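Local structure of capsular polysaccharide biosynthesis protein (Burkholderia pseudomallei, 4BQN) at residues P243-R246 / D247-F251. The protein binds coenzyme A and is probably an acetyltransferase of capsular polysaccharide biosynthesis. The protein carries 1 engineered substitution. Residues are numbered along the deposited sequence; the frame is centred on the assembly and turned at random. Where two conformers were deposited one is given.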
# COMPACT_ATOMS: atom_id res chain seq x y z
N PRO A 243 16.83 2.32 -12.89
CA PRO A 243 18.24 1.95 -12.98
C PRO A 243 19.04 2.62 -11.87
O PRO A 243 18.70 3.73 -11.44
CB PRO A 243 18.66 2.52 -14.34
CG PRO A 243 17.41 2.67 -15.13
CD PRO A 243 16.36 3.03 -14.11
N ILE A 244 20.14 1.96 -11.49
CA ILE A 244 21.12 2.43 -10.50
C ILE A 244 20.53 2.35 -9.09
O ILE A 244 21.09 1.67 -8.22
CB ILE A 244 21.71 3.83 -10.83
CG1 ILE A 244 22.42 3.76 -12.19
CG2 ILE A 244 22.67 4.28 -9.73
CD1 ILE A 244 23.07 5.06 -12.63
N TYR A 245 19.38 2.98 -8.88
CA TYR A 245 18.66 2.87 -7.61
C TYR A 245 18.38 1.39 -7.29
O TYR A 245 18.55 0.94 -6.15
CB TYR A 245 17.37 3.67 -7.67
CG TYR A 245 16.67 3.79 -6.33
CD1 TYR A 245 17.23 4.57 -5.31
CD2 TYR A 245 15.44 3.20 -6.09
CE1 TYR A 245 16.61 4.73 -4.09
CE2 TYR A 245 14.81 3.33 -4.85
CZ TYR A 245 15.40 4.11 -3.86
OH TYR A 245 14.81 4.29 -2.62
N ARG A 246 18.01 0.62 -8.31
CA ARG A 246 17.65 -0.78 -8.12
C ARG A 246 18.81 -1.59 -7.54
O ARG A 246 18.61 -2.61 -6.87
CB ARG A 246 17.18 -1.39 -9.45
CG ARG A 246 18.26 -1.50 -10.53
CD ARG A 246 17.68 -1.91 -11.89
NE ARG A 246 17.04 -3.23 -11.85
CZ ARG A 246 17.68 -4.40 -11.88
NH1 ARG A 246 19.00 -4.45 -11.94
NH2 ARG A 246 16.97 -5.52 -11.82
N ASP A 247 20.04 -1.14 -7.79
CA ASP A 247 21.22 -1.89 -7.36
C ASP A 247 21.50 -1.72 -5.86
O ASP A 247 22.39 -2.38 -5.32
CB ASP A 247 22.43 -1.53 -8.23
CG ASP A 247 22.21 -1.90 -9.69
OD1 ASP A 247 21.68 -3.00 -9.95
OD2 ASP A 247 22.55 -1.08 -10.57
N CYS A 248 20.72 -0.88 -5.18
CA CYS A 248 20.75 -0.79 -3.71
C CYS A 248 20.05 -1.96 -3.04
O CYS A 248 20.10 -2.09 -1.81
CB CYS A 248 20.10 0.51 -3.24
SG CYS A 248 20.93 2.00 -3.83
N PHE A 249 19.38 -2.80 -3.82
CA PHE A 249 18.50 -3.85 -3.30
C PHE A 249 19.04 -5.21 -3.67
O PHE A 249 19.39 -5.44 -4.82
CB PHE A 249 17.09 -3.63 -3.86
CG PHE A 249 16.51 -2.32 -3.42
CD1 PHE A 249 16.75 -1.16 -4.16
CD2 PHE A 249 15.77 -2.23 -2.24
CE1 PHE A 249 16.25 0.06 -3.73
CE2 PHE A 249 15.27 -1.01 -1.82
CZ PHE A 249 15.50 0.14 -2.56
N ASP A 250 19.09 -6.11 -2.69
CA ASP A 250 19.75 -7.41 -2.86
C ASP A 250 19.10 -8.28 -3.92
O ASP A 250 19.76 -9.12 -4.53
CB ASP A 250 19.77 -8.18 -1.53
CG ASP A 250 20.69 -7.56 -0.48
OD1 ASP A 250 21.43 -6.60 -0.79
OD2 ASP A 250 20.66 -8.05 0.67
N PHE A 251 17.80 -8.09 -4.12
CA PHE A 251 17.00 -8.96 -5.00
C PHE A 251 17.04 -8.60 -6.48
O PHE A 251 16.53 -9.35 -7.31
CB PHE A 251 15.55 -9.01 -4.51
CG PHE A 251 14.92 -7.64 -4.30
CD1 PHE A 251 14.45 -6.91 -5.37
CD2 PHE A 251 14.82 -7.09 -3.01
CE1 PHE A 251 13.88 -5.65 -5.18
CE2 PHE A 251 14.25 -5.83 -2.81
CZ PHE A 251 13.77 -5.11 -3.90
O HOH W 1 20.83 -0.44 -12.92
O HOH W 2 21.37 -3.17 -12.56
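Asp247 reaches back to the start of the turn twice, through its backbone and through its carboxylate. Its N donates to Ile244 O at 3.0 Å, a carbonyl that also takes a bond from Arg150 of helix 142-151. The carboxylate stands beside its own backbone N (chi1 -63°), which brings OD2 toward Ile244: a water bridges OD2 to the backbone N of Ile244. OD1 approaches the guanidinium of Arg246 obliquely, with the two planes nearly perpendicular; Asp247 OD1 to Arg246 NH1 is a long salt bridge of 3.6 Å, and a second water joins the same two atoms more tightly, 2.6 Å from OD1. The other end of that guanidinium is held by Asn258 through NH2.

Cys248 N follows, donating to Tyr245 O at 3.0 Å, while its SG makes an oblique sulfur-aromatic contact with the Tyr245 ring, 5.4 Å from the centroid.

Phe249 N closes the run on Arg246 O at 3.2 Å. Its CG lies beside the backbone N, and the ring reaches back to Tyr245: Phe249 CE1 sits over one face of the Tyr245 ring, toward its rim, 3.7 Å from Tyr245 CE2. This is an offset edge-to-face pair, with planes at 63°. Tyr245 OH is tied to Gly102 O, and Ile153 of helix 153-167 touches both side chains.

Three successive i to i+3 bonds mark a short 3-10 helix, here in the loop between helix 204-217 and strand 260-262, where its side chains touch helices 142-151 and 153-167.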